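Local coordinates for protein endo-1,3-beta-glucanase, family GH16 (Zobellia galactanivorans, PDB 4CTE) that probably hydrolyses internal beta-1,3-glucosidic bonds in laminarin-type glucans, and is represented here by its family 16 glycoside hydrolase domain, at residues Gln36-Glu41 and Ser66-Thr71; Leu94-Trp99 and Leu200-Gly205; Phe98-Asn103 and Ile116-Arg121. The protein carries 1 engineered substitution. All blocks are in the same frame, centred on the assembly; numbering follows the deposited sequence.

In the fold
The three contacts all lie in the family 16 hydrolase domain, a beta-jelly roll of the concanavalin clan. Strand 62-70 of contact 1 neighbours strand 196-204 of contact 2. That strand pairs with strand 94-102, which in turn pairs with strands 115-117 and 119-120 in contact 3. Contact 1 closes along the chain before the other two open. Contacts 2 and 3 start from the same strand and share Phe98 and Trp99. Centres of contacts 1 and 2, and of 2 and 3, are about 10 Å apart. Those of 1 and 3 are about 15 Å apart. All three touch a bound thioglucose, consistent with contacts 2 and 3 lining the sugar-binding cleft and contact 1 reaching it through Arg68.

Contact 1: residues Gln36-Glu41 and Ser66-Thr71; sequences QYYRRE and SARMKT. With GS1 (1-thio-beta-D-glucopyranose), chain C; EDO (1,2-ethanediol), chain G.
Tyr38 lays its ring over the root of the Arg68 side chain. Arg68 CB sits 3.4 Å from the centroid of the Tyr38 ring and 9° off its normal, a CH-pi contact. Further along the chain, Arg68 CD meets the rim of the ring at Tyr38 CE2, 3.5 Å away. CG of Gln36 covers the opposite face. The Gln36 chain then bends and sends its amide oxygen to the backbone N of Val204. The Tyr38 ring is therefore held flat between two aliphatic groups, and this is the tight part of the contact.

Beside the ring, Tyr38 and Ser66 form a parallel beta bridge. Arg39 N gives a good hydrogen bond to Ser66 O at 2.9 Å, while the bond from Ser66 N to Tyr37 O is weak at 3.3 Å. This short parallel pairing of strands 36-38 and 62-70 stands out in a jelly roll whose other strand pairs are antiparallel. Ser66 OG bonds to Met202 O on the next strand.

The contact is looser past Tyr38. Ala67 CB touches Arg39 O at 3.7 Å, but the Arg39 side chain leads away and is partly exposed. Glu41 OE1 pairs with it by charge alone, out of the guanidinium plane.

The polar ends meet through solvent toward the sugar cleft. One water lies 2.7 Å from Tyr38 OH and accepts from Arg68 NH1. Arg68 can reach it because its chain is extended, starting with CG opposite the backbone N (chi1 174°). Its guanidinium plane is turned 55° from the Tyr38 ring. NH2 of Arg68 gives a nearly straight bond of 2.8 Å to O6 of a bound thioglucose, and a second bond goes to ethanediol O1. Arg68 NE forms a salt bridge with Glu22.

Contact 2: residues Leu94-Trp99 and Leu200-Gly205; sequences LWPAFW and LNMAVG. With GS1 (1-thio-beta-D-glucopyranose), chain B; GS1 (1-thio-beta-D-glucopyranose), chain C; GOL (glycerol), chain H.
Trp99 and Asn201 are joined by a side-chain hydrogen bond laid across two strands that backbone bonds already hold. Trp99 NE1 donates to Asn201 OD1 at 2.8 Å. The oxygen is tilted from the indole plane, and ring and amide stand 72° apart. Both side chains start with CG wedged between the backbone N and the carbonyl carbon (chi1 56° for Trp99, 71° for Asn201), which swings the indole N-H and the amide oxygen to each other across the strands. Asn201 ND2 donates to O3 of a glycerol, probably from the crystallisation liquor, at 2.9 Å, and has a weak bond to Tyr38 OH. The same glycerol oxygen donates to Trp95 O, and glycerol C3 rests 3.3 Å above one face of the Trp95 indole. The Trp99 bond chiefly orients the amide, and the other two help in this crystal.

The strands run antiparallel. Backbone N-H groups of Trp95 and Ala203 bond to each other's carbonyls, and Ala97 and Asn201 pair in the same way. Pro96 pairs with Met202 at a non-hydrogen-bonded site, so its lack of an N-H costs no bond between these strands. Here Pro96 CA is 3.9 Å from Met202 CA.

The other side of the sheet is apolar. Phe98 CD1 meets Leu200 CD2 at 3.6 Å, the two side chains lying alongside each other. Pro96 CB touches Met202 CG at 4.1 Å. This side packs on strands 49-59 and 220-231.

On the tryptophan side, O4 of one thioglucose lies over a face of Trp99, and Trp95 NE1 makes a weak bond to O6 of that sugar. Aromatic residues lining a carbohydrate cleft on one side of a jelly roll are typical of family 16 hydrolases.

Contact 3: residues Phe98-Asn103 and Ile116-Arg121; sequences FWMLGN and IDIMSR. Engineered in segment 116-121: Ser120 (natural residue Glu). With GS1 (1-thio-beta-D-glucopyranose), chain B; GS1 (1-thio-beta-D-glucopyranose), chain C.
Phe98 faces both Ile118 and Met119 across the antiparallel pairing, a classic beta bulge that shifts the register by one. Phe98 O accepts a bond from Met119 N at 3.0 Å and a weak one from Ile118 N, while Phe98 N donates to Met119 O. Past the bulge, Met100 N donates to Ile116 O at 2.7 Å and Ile116 N donates back to Met100 O.

Ile118 brings its CD1 over a face of the Phe98 ring, 3.9 Å from the centroid, a CH-pi contact. CG1 stands opposite the carbonyl carbon (chi1 -58°) and CG2 opposite the backbone N, and both branches reach the ring. These side chains pack toward strands 80-87 and 157-163.

Asp117 turns to the sugar side, alongside Trp99. Its OD1 is 3.5 Å from Trp99 CB, and the carboxylate stands 67° from the indole. CB of the engineered Ser120, Glu in the natural protein, is 3.4 Å from O6 of the same thioglucose that Asp117 meets.

Glu115, Asp117 and position 120 match the ExDxxE active-site signature of the family. The bulge brings position 120 to the sugar side with Asp117, so an apolar core backs a sugar-facing side that meets the bound thioglucose, consistent with the active-site cleft.

Contact 1: residues Gln36-Glu41 and Ser66-Thr71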
loop_
_atom_site.group_PDB
_atom_site.type_symbol
_atom_site.label_atom_id
_atom_site.label_comp_id
_atom_site.label_asym_id
_atom_site.label_seq_id
_atom_site.Cartn_x
_atom_site.Cartn_y
_atom_site.Cartn_z
ATOM N N GLN A 36 -12.502 3.865 -8.833
ATOM C CA GLN A 36 -11.927 3.143 -9.941
ATOM C C GLN A 36 -12.384 1.670 -10.022
ATOM O O GLN A 36 -12.775 1.062 -9.019
ATOM C CB GLN A 36 -10.384 3.224 -9.855
ATOM C CG GLN A 36 -9.717 2.264 -8.831
ATOM C CD GLN A 36 -10.127 2.509 -7.382
ATOM O OE1 GLN A 36 -10.314 3.659 -6.979
ATOM N NE2 GLN A 36 -10.257 1.452 -6.594
ATOM N N TYR A 37 -12.264 1.111 -11.233
ATOM C CA TYR A 37 -12.499 -0.287 -11.475
ATOM C C TYR A 37 -11.110 -0.818 -11.745
ATOM O O TYR A 37 -10.446 -0.343 -12.661
ATOM C CB TYR A 37 -13.424 -0.495 -12.670
ATOM C CG TYR A 37 -13.804 -1.939 -12.938
ATOM C CD1 TYR A 37 -12.838 -2.865 -13.467
ATOM C CD2 TYR A 37 -15.123 -2.402 -12.746
ATOM C CE1 TYR A 37 -13.168 -4.190 -13.753
ATOM C CE2 TYR A 37 -15.439 -3.741 -13.029
ATOM C CZ TYR A 37 -14.461 -4.594 -13.527
ATOM O OH TYR A 37 -14.811 -5.849 -13.791
ATOM N N TYR A 38 -10.639 -1.719 -10.896
ATOM C CA TYR A 38 -9.287 -2.237 -11.126
ATOM C C TYR A 38 -9.223 -3.224 -12.295
ATOM O O TYR A 38 -10.153 -4.024 -12.509
ATOM C CB TYR A 38 -8.773 -2.892 -9.868
ATOM C CG TYR A 38 -8.400 -1.921 -8.770
ATOM C CD1 TYR A 38 -7.499 -0.850 -9.028
ATOM C CD2 TYR A 38 -8.814 -2.146 -7.463
ATOM C CE1 TYR A 38 -7.075 0.024 -7.994
ATOM C CE2 TYR A 38 -8.445 -1.268 -6.403
ATOM C CZ TYR A 38 -7.540 -0.200 -6.685
ATOM O OH TYR A 38 -7.078 0.681 -5.769
ATOM N N ARG A 39 -8.129 -3.166 -13.050
ATOM C CA ARG A 39 -7.945 -4.059 -14.178
ATOM C C ARG A 39 -6.526 -4.526 -14.227
ATOM O O ARG A 39 -5.626 -3.781 -13.842
ATOM C CB ARG A 39 -8.251 -3.321 -15.493
ATOM C CG ARG A 39 -9.698 -2.931 -15.698
ATOM C CD ARG A 39 -9.886 -2.455 -17.101
ATOM N NE ARG A 39 -10.022 -3.618 -17.982
ATOM C CZ ARG A 39 -9.665 -3.645 -19.264
ATOM N NH1 ARG A 39 -9.054 -2.608 -19.798
ATOM N NH2 ARG A 39 -9.880 -4.722 -20.001
ATOM N N ARG A 40 -6.311 -5.733 -14.762
ATOM C CA ARG A 40 -4.974 -6.236 -15.030
ATOM C C ARG A 40 -4.245 -5.294 -16.013
ATOM O O ARG A 40 -3.026 -5.036 -15.860
ATOM C CB ARG A 40 -5.051 -7.645 -15.618
ATOM C CG ARG A 40 -3.761 -8.218 -16.280
ATOM C CD ARG A 40 -2.609 -8.236 -15.307
ATOM N NE ARG A 40 -1.340 -8.743 -15.836
ATOM C CZ ARG A 40 -0.342 -7.992 -16.344
ATOM N NH1 ARG A 40 -0.445 -6.656 -16.464
ATOM N NH2 ARG A 40 0.784 -8.607 -16.752
ATOM N N GLU A 41 -5.021 -4.763 -16.963
ATOM C CA GLU A 41 -4.494 -3.943 -18.073
ATOM C C GLU A 41 -3.850 -2.636 -17.635
ATOM O O GLU A 41 -3.033 -2.101 -18.378
ATOM C CB GLU A 41 -5.587 -3.668 -19.132
ATOM C CG GLU A 41 -5.948 -4.879 -19.985
ATOM C CD GLU A 41 -6.831 -5.937 -19.315
ATOM O OE1 GLU A 41 -7.357 -5.816 -18.156
ATOM O OE2 GLU A 41 -7.034 -6.940 -20.021
ATOM N N SER A 66 -7.723 1.594 -12.792
ATOM C CA SER A 66 -6.371 1.612 -12.250
ATOM C C SER A 66 -5.989 0.151 -11.996
ATOM O O SER A 66 -6.630 -0.765 -12.577
ATOM C CB SER A 66 -6.291 2.481 -10.992
ATOM O OG SER A 66 -4.947 2.596 -10.529
ATOM N N ALA A 67 -4.964 -0.072 -11.161
ATOM C CA ALA A 67 -4.579 -1.449 -10.834
ATOM C C ALA A 67 -4.305 -1.595 -9.358
ATOM O O ALA A 67 -3.914 -0.599 -8.678
ATOM C CB ALA A 67 -3.381 -1.853 -11.651
ATOM N N ARG A 68 -4.572 -2.810 -8.864
ATOM C CA ARG A 68 -4.312 -3.216 -7.503
ATOM C C ARG A 68 -3.728 -4.619 -7.603
ATOM O O ARG A 68 -4.319 -5.541 -8.241
ATOM C CB ARG A 68 -5.558 -3.231 -6.674
ATOM C CG ARG A 68 -5.385 -3.783 -5.264
ATOM C CD ARG A 68 -6.553 -3.368 -4.399
ATOM N NE ARG A 68 -6.742 -4.217 -3.216
ATOM C CZ ARG A 68 -7.383 -3.854 -2.102
ATOM N NH1 ARG A 68 -7.863 -2.603 -1.956
ATOM N NH2 ARG A 68 -7.535 -4.744 -1.108
ATOM N N MET A 69 -2.595 -4.778 -6.924
ATOM C CA MET A 69 -1.815 -6.033 -6.962
ATOM C C MET A 69 -1.491 -6.480 -5.556
ATOM O O MET A 69 -1.264 -5.625 -4.677
ATOM C CB MET A 69 -0.515 -5.801 -7.699
ATOM C CG MET A 69 -0.655 -5.342 -9.143
ATOM S SD MET A 69 0.877 -4.666 -9.793
ATOM C CE MET A 69 2.117 -5.941 -9.538
ATOM N N LYS A 70 -1.404 -7.793 -5.327
ATOM C CA LYS A 70 -1.161 -8.304 -3.993
ATOM C C LYS A 70 -0.311 -9.544 -4.112
ATOM O O LYS A 70 -0.336 -10.204 -5.170
ATOM C CB LYS A 70 -2.475 -8.607 -3.267
ATOM C CG LYS A 70 -3.373 -9.689 -3.906
ATOM C CD LYS A 70 -4.653 -9.862 -3.158
ATOM C CE LYS A 70 -5.462 -10.942 -3.869
ATOM N NZ LYS A 70 -6.794 -11.124 -3.206
ATOM N N THR A 71 0.410 -9.870 -3.049
ATOM C CA THR A 71 1.215 -11.104 -3.057
ATOM C C THR A 71 0.531 -12.250 -2.294
ATOM O O THR A 71 1.153 -13.330 -2.077
ATOM C CB THR A 71 2.644 -10.920 -2.458
ATOM O OG1 THR A 71 2.537 -10.606 -1.059
ATOM C CG2 THR A 71 3.464 -9.853 -3.202
HETATM C C1 GS1 C . -9.529 -1.011 4.070
HETATM S S1 GS1 C . -8.544 0.452 3.780
HETATM C C2 GS1 C . -11.061 -0.766 3.995
HETATM O O2 GS1 C . -11.451 0.246 4.922
HETATM C C3 GS1 C . -11.738 -2.118 4.331
HETATM O O3 GS1 C . -13.209 -2.019 4.398
HETATM C C4 GS1 C . -11.159 -3.277 3.413
HETATM O O4 GS1 C . -11.710 -4.528 3.808
HETATM C C5 GS1 C . -9.597 -3.352 3.451
HETATM O O5 GS1 C . -9.056 -2.032 3.135
HETATM C C6 GS1 C . -8.910 -4.459 2.606
HETATM O O6 GS1 C . -9.056 -4.220 1.200
HETATM C C1 EDO G . -7.173 -8.130 -0.117
HETATM O O1 EDO G . -7.559 -7.516 -1.358
HETATM C C2 EDO G . -8.203 -9.181 0.167
HETATM O O2 EDO G . -8.233 -10.067 -0.988
HETATM O O HOH W 1 -8.007 -0.015 -3.351
#

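Contact 2: residues Leu94-Trp99 and Leu200-Gly205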
loop_
_atom_site.group_PDB
_atom_site.type_symbol
_atom_site.label_atom_id
_atom_site.label_comp_id
_atom_site.label_asym_id
_atom_site.label_seq_id
_atom_site.Cartn_x
_atom_site.Cartn_y
_atom_site.Cartn_z
ATOM N N LEU A 94 -6.246 11.251 -6.506
ATOM C CA LEU A 94 -5.292 10.123 -6.567
ATOM C C LEU A 94 -4.937 9.628 -5.171
ATOM O O LEU A 94 -4.665 10.439 -4.266
ATOM C CB LEU A 94 -4.048 10.496 -7.361
ATOM C CG LEU A 94 -4.345 10.757 -8.840
ATOM C CD1 LEU A 94 -3.092 11.255 -9.491
ATOM C CD2 LEU A 94 -4.890 9.515 -9.571
ATOM N N TRP A 95 -4.950 8.315 -4.978
ATOM C CA TRP A 95 -4.672 7.755 -3.672
ATOM C C TRP A 95 -3.853 6.505 -3.761
ATOM O O TRP A 95 -4.378 5.386 -3.576
ATOM C CB TRP A 95 -5.973 7.475 -2.926
ATOM C CG TRP A 95 -5.770 6.812 -1.585
ATOM C CD1 TRP A 95 -4.570 6.613 -0.907
ATOM C CD2 TRP A 95 -6.801 6.238 -0.706
ATOM N NE1 TRP A 95 -4.782 5.975 0.288
ATOM C CE2 TRP A 95 -6.096 5.722 0.470
ATOM C CE3 TRP A 95 -8.179 6.105 -0.776
ATOM C CZ2 TRP A 95 -6.764 5.106 1.513
ATOM C CZ3 TRP A 95 -8.842 5.481 0.284
ATOM C CH2 TRP A 95 -8.149 4.995 1.399
ATOM N N PRO A 96 -2.563 6.661 -4.037
ATOM C CA PRO A 96 -1.672 5.505 -4.094
ATOM C C PRO A 96 -1.392 4.913 -2.694
ATOM O O PRO A 96 -1.482 5.638 -1.661
ATOM C CB PRO A 96 -0.420 6.101 -4.661
ATOM C CG PRO A 96 -0.406 7.501 -4.033
ATOM C CD PRO A 96 -1.823 7.925 -4.218
ATOM N N ALA A 97 -1.025 3.627 -2.661
ATOM C CA ALA A 97 -0.697 2.976 -1.379
ATOM C C ALA A 97 0.221 1.804 -1.590
ATOM O O ALA A 97 0.139 1.140 -2.612
ATOM C CB ALA A 97 -1.950 2.520 -0.628
ATOM N N PHE A 98 1.090 1.580 -0.608
ATOM C CA PHE A 98 2.048 0.469 -0.519
ATOM C C PHE A 98 1.822 -0.026 0.891
ATOM O O PHE A 98 2.149 0.685 1.886
ATOM C CB PHE A 98 3.454 0.965 -0.723
ATOM C CG PHE A 98 4.543 -0.038 -0.344
ATOM C CD1 PHE A 98 4.470 -1.413 -0.713
ATOM C CD2 PHE A 98 5.715 0.429 0.281
ATOM C CE1 PHE A 98 5.532 -2.303 -0.380
ATOM C CE2 PHE A 98 6.756 -0.439 0.623
ATOM C CZ PHE A 98 6.680 -1.815 0.280
ATOM N N TRP A 99 1.253 -1.226 0.990
ATOM C CA TRP A 99 0.742 -1.675 2.257
ATOM C C TRP A 99 0.717 -3.166 2.402
ATOM O O TRP A 99 1.129 -3.883 1.487
ATOM C CB TRP A 99 -0.654 -1.040 2.454
ATOM C CG TRP A 99 -1.667 -1.288 1.373
ATOM C CD1 TRP A 99 -1.586 -0.956 0.015
ATOM C CD2 TRP A 99 -3.040 -1.771 1.578
ATOM N NE1 TRP A 99 -2.771 -1.237 -0.626
ATOM C CE2 TRP A 99 -3.684 -1.747 0.259
ATOM C CE3 TRP A 99 -3.778 -2.224 2.704
ATOM C CZ2 TRP A 99 -5.004 -2.154 0.081
ATOM C CZ3 TRP A 99 -5.113 -2.646 2.512
ATOM C CH2 TRP A 99 -5.704 -2.615 1.219
ATOM N N LEU A 200 0.096 -3.295 -3.663
ATOM C CA LEU A 200 0.397 -2.020 -4.327
ATOM C C LEU A 200 -0.843 -1.634 -5.095
ATOM O O LEU A 200 -1.429 -2.492 -5.766
ATOM C CB LEU A 200 1.571 -2.126 -5.293
ATOM C CG LEU A 200 2.952 -2.134 -4.651
ATOM C CD1 LEU A 200 3.945 -2.626 -5.683
ATOM C CD2 LEU A 200 3.308 -0.734 -4.089
ATOM N N ASN A 201 -1.285 -0.380 -4.994
ATOM C CA ASN A 201 -2.389 0.079 -5.825
ATOM C C ASN A 201 -2.396 1.597 -5.953
ATOM O O ASN A 201 -1.645 2.314 -5.228
ATOM C CB ASN A 201 -3.730 -0.357 -5.215
ATOM C CG ASN A 201 -4.040 0.429 -3.954
ATOM O OD1 ASN A 201 -3.471 0.157 -2.911
ATOM N ND2 ASN A 201 -4.913 1.431 -4.059
ATOM N N MET A 202 -3.262 2.077 -6.854
ATOM C CA MET A 202 -3.590 3.505 -6.901
ATOM C C MET A 202 -5.115 3.666 -7.098
ATOM O O MET A 202 -5.655 3.356 -8.165
ATOM C CB MET A 202 -2.829 4.281 -7.967
ATOM C CG MET A 202 -3.025 5.804 -7.779
ATOM S SD MET A 202 -1.738 6.822 -8.570
ATOM C CE MET A 202 -1.756 6.162 -10.252
ATOM N N ALA A 203 -5.779 4.105 -6.040
ATOM C CA ALA A 203 -7.214 4.307 -6.081
ATOM C C ALA A 203 -7.475 5.698 -6.676
ATOM O O ALA A 203 -6.570 6.576 -6.684
ATOM C CB ALA A 203 -7.773 4.151 -4.674
ATOM N N VAL A 204 -8.696 5.913 -7.194
ATOM C CA VAL A 204 -9.102 7.211 -7.718
ATOM C C VAL A 204 -10.333 7.506 -6.910
ATOM O O VAL A 204 -11.316 6.793 -7.038
ATOM C CB VAL A 204 -9.404 7.266 -9.247
ATOM C CG1 VAL A 204 -9.788 8.680 -9.637
ATOM C CG2 VAL A 204 -8.179 6.837 -10.031
ATOM N N GLY A 205 -10.245 8.531 -6.065
ATOM C CA GLY A 205 -11.347 8.930 -5.175
ATOM C C GLY A 205 -11.572 7.968 -4.024
ATOM O O GLY A 205 -10.971 6.870 -3.938
HETATM C C1 GS1 B . -7.005 3.523 4.871
HETATM S S1 GS1 B . -7.723 5.123 5.044
HETATM C C2 GS1 B . -8.133 2.519 4.738
HETATM O O2 GS1 B . -8.997 2.415 5.871
HETATM C C3 GS1 B . -7.387 1.248 4.689
HETATM C C4 GS1 B . -6.765 1.331 3.346
HETATM O O4 GS1 B . -6.431 0.000 3.062
HETATM C C5 GS1 B . -5.567 2.224 3.567
HETATM O O5 GS1 B . -6.154 3.528 3.709
HETATM C C6 GS1 B . -4.520 2.088 2.460
HETATM O O6 GS1 B . -3.987 3.390 2.264
HETATM C C1 GS1 C . -9.529 -1.011 4.070
HETATM S S1 GS1 C . -8.544 0.452 3.780
HETATM C C2 GS1 C . -11.061 -0.766 3.995
HETATM O O2 GS1 C . -11.451 0.246 4.922
HETATM C C3 GS1 C . -11.738 -2.118 4.331
HETATM O O3 GS1 C . -13.209 -2.019 4.398
HETATM C C4 GS1 C . -11.159 -3.277 3.413
HETATM O O4 GS1 C . -11.710 -4.528 3.808
HETATM C C5 GS1 C . -9.597 -3.352 3.451
HETATM O O5 GS1 C . -9.056 -2.032 3.135
HETATM C C6 GS1 C . -8.910 -4.459 2.606
HETATM O O6 GS1 C . -9.056 -4.220 1.200
HETATM C C1 GOL H . -7.715 0.840 -0.839
HETATM O O1 GOL H . -8.382 0.712 0.394
HETATM C C2 GOL H . -6.404 1.511 -0.618
HETATM O O2 GOL H . -5.466 0.672 -1.270
HETATM C C3 GOL H . -6.483 2.895 -1.283
HETATM O O3 GOL H . -5.303 3.329 -1.941
#

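Contact 3: residues Phe98-Asn103 and Ile116-Arg121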
loop_
_atom_site.group_PDB
_atom_site.type_symbol
_atom_site.label_atom_id
_atom_site.label_comp_id
_atom_site.label_asym_id
_atom_site.label_seq_id
_atom_site.Cartn_x
_atom_site.Cartn_y
_atom_site.Cartn_z
ATOM N N PHE A 98 1.090 1.580 -0.608
ATOM C CA PHE A 98 2.048 0.469 -0.519
ATOM C C PHE A 98 1.822 -0.026 0.891
ATOM O O PHE A 98 2.149 0.685 1.886
ATOM C CB PHE A 98 3.454 0.965 -0.723
ATOM C CG PHE A 98 4.543 -0.038 -0.344
ATOM C CD1 PHE A 98 4.470 -1.413 -0.713
ATOM C CD2 PHE A 98 5.715 0.429 0.281
ATOM C CE1 PHE A 98 5.532 -2.303 -0.380
ATOM C CE2 PHE A 98 6.756 -0.439 0.623
ATOM C CZ PHE A 98 6.680 -1.815 0.280
ATOM N N TRP A 99 1.253 -1.226 0.990
ATOM C CA TRP A 99 0.742 -1.675 2.257
ATOM C C TRP A 99 0.717 -3.166 2.402
ATOM O O TRP A 99 1.129 -3.883 1.487
ATOM C CB TRP A 99 -0.654 -1.040 2.454
ATOM C CG TRP A 99 -1.667 -1.288 1.373
ATOM C CD1 TRP A 99 -1.586 -0.956 0.015
ATOM C CD2 TRP A 99 -3.040 -1.771 1.578
ATOM N NE1 TRP A 99 -2.771 -1.237 -0.626
ATOM C CE2 TRP A 99 -3.684 -1.747 0.259
ATOM C CE3 TRP A 99 -3.778 -2.224 2.704
ATOM C CZ2 TRP A 99 -5.004 -2.154 0.081
ATOM C CZ3 TRP A 99 -5.113 -2.646 2.512
ATOM C CH2 TRP A 99 -5.704 -2.615 1.219
ATOM N N MET A 100 0.267 -3.629 3.569
ATOM C CA MET A 100 0.280 -5.045 3.923
ATOM C C MET A 100 -0.959 -5.403 4.696
ATOM O O MET A 100 -1.473 -4.574 5.446
ATOM C CB MET A 100 1.520 -5.377 4.772
ATOM C CG MET A 100 2.848 -4.910 4.170
ATOM S SD MET A 100 4.266 -5.422 5.134
ATOM C CE MET A 100 4.423 -7.172 4.687
ATOM N N LEU A 101 -1.415 -6.632 4.493
ATOM C CA LEU A 101 -2.561 -7.195 5.183
ATOM C C LEU A 101 -2.203 -8.543 5.712
ATOM O O LEU A 101 -1.443 -9.268 5.065
ATOM C CB LEU A 101 -3.745 -7.341 4.240
ATOM C CG LEU A 101 -4.502 -6.075 3.842
ATOM C CD1 LEU A 101 -5.480 -6.427 2.709
ATOM C CD2 LEU A 101 -5.241 -5.441 5.030
ATOM N N GLY A 102 -2.748 -8.895 6.873
ATOM C CA GLY A 102 -2.509 -10.231 7.454
ATOM C C GLY A 102 -3.085 -11.331 6.583
ATOM O O GLY A 102 -4.199 -11.196 6.014
ATOM N N ASN A 103 -2.319 -12.409 6.445
ATOM C CA ASN A 103 -2.777 -13.621 5.749
ATOM C C ASN A 103 -4.124 -14.129 6.215
ATOM O O ASN A 103 -4.916 -14.606 5.412
ATOM C CB ASN A 103 -1.785 -14.777 5.940
ATOM C CG ASN A 103 -0.585 -14.660 5.058
ATOM O OD1 ASN A 103 -0.501 -13.777 4.204
ATOM N ND2 ASN A 103 0.355 -15.573 5.237
ATOM N N ILE A 116 -0.811 -2.939 7.704
ATOM C CA ILE A 116 0.338 -2.032 7.769
ATOM C C ILE A 116 0.412 -1.205 6.461
ATOM O O ILE A 116 0.798 -1.722 5.381
ATOM C CB ILE A 116 1.718 -2.735 8.033
ATOM C CG1 ILE A 116 1.684 -3.658 9.273
ATOM C CG2 ILE A 116 2.844 -1.674 8.111
ATOM C CD1 ILE A 116 2.911 -4.539 9.377
ATOM N N ASP A 117 0.053 0.061 6.581
ATOM C CA ASP A 117 0.167 1.040 5.478
ATOM C C ASP A 117 1.572 1.605 5.566
ATOM O O ASP A 117 1.859 2.440 6.458
ATOM C CB ASP A 117 -0.911 2.143 5.574
ATOM C CG ASP A 117 -2.319 1.573 5.583
ATOM O OD1 ASP A 117 -2.561 0.497 4.986
ATOM O OD2 ASP A 117 -3.211 2.189 6.196
ATOM N N ILE A 118 2.451 1.142 4.688
ATOM C CA ILE A 118 3.848 1.604 4.683
ATOM C C ILE A 118 3.883 3.030 4.156
ATOM O O ILE A 118 4.523 3.924 4.767
ATOM C CB ILE A 118 4.798 0.647 3.905
ATOM C CG1 ILE A 118 4.724 -0.781 4.523
ATOM C CG2 ILE A 118 6.216 1.215 3.877
ATOM C CD1 ILE A 118 5.400 -1.888 3.747
ATOM N N MET A 119 3.162 3.233 3.053
ATOM C CA MET A 119 3.012 4.543 2.454
ATOM C C MET A 119 1.624 4.673 1.902
ATOM O O MET A 119 1.173 3.780 1.157
ATOM C CB MET A 119 4.039 4.750 1.321
ATOM C CG MET A 119 3.999 6.097 0.595
ATOM S SD MET A 119 2.645 6.360 -0.588
ATOM C CE MET A 119 3.008 5.165 -1.896
ATOM N N SER A 120 0.961 5.775 2.250
ATOM C CA SER A 120 -0.244 6.201 1.500
ATOM C C SER A 120 -0.180 7.721 1.360
ATOM O O SER A 120 0.478 8.432 2.156
ATOM C CB SER A 120 -1.552 5.723 2.120
ATOM O OG SER A 120 -1.682 6.267 3.419
ATOM N N ARG A 121 -0.810 8.218 0.296
ATOM C CA ARG A 121 -0.827 9.626 0.002
ATOM C C ARG A 121 -2.176 9.960 -0.635
ATOM O O ARG A 121 -2.774 9.124 -1.316
ATOM C CB ARG A 121 0.336 10.016 -0.958
ATOM C CG ARG A 121 0.355 11.501 -1.326
ATOM C CD ARG A 121 1.374 11.768 -2.391
ATOM N NE ARG A 121 1.366 13.201 -2.715
ATOM C CZ ARG A 121 1.575 13.727 -3.928
ATOM N NH1 ARG A 121 1.778 12.961 -5.022
ATOM N NH2 ARG A 121 1.560 15.046 -4.043
HETATM C C1 GS1 B . -7.005 3.523 4.871
HETATM S S1 GS1 B . -7.723 5.123 5.044
HETATM C C2 GS1 B . -8.133 2.519 4.738
HETATM O O2 GS1 B . -8.997 2.415 5.871
HETATM C C3 GS1 B . -7.387 1.248 4.689
HETATM C C4 GS1 B . -6.765 1.331 3.346
HETATM O O4 GS1 B . -6.431 0.000 3.062
HETATM C C5 GS1 B . -5.567 2.224 3.567
HETATM O O5 GS1 B . -6.154 3.528 3.709
HETATM C C6 GS1 B . -4.520 2.088 2.460
HETATM O O6 GS1 B . -3.987 3.390 2.264
HETATM C C1 GS1 C . -9.529 -1.011 4.070
HETATM S S1 GS1 C . -8.544 0.452 3.780
HETATM C C2 GS1 C . -11.061 -0.766 3.995
HETATM O O2 GS1 C . -11.451 0.246 4.922
HETATM C C3 GS1 C . -11.738 -2.118 4.331
HETATM O O3 GS1 C . -13.209 -2.019 4.398
HETATM C C4 GS1 C . -11.159 -3.277 3.413
HETATM O O4 GS1 C . -11.710 -4.528 3.808
HETATM C C5 GS1 C . -9.597 -3.352 3.451
HETATM O O5 GS1 C . -9.056 -2.032 3.135
HETATM C C6 GS1 C . -8.910 -4.459 2.606
HETATM O O6 GS1 C . -9.056 -4.220 1.200
#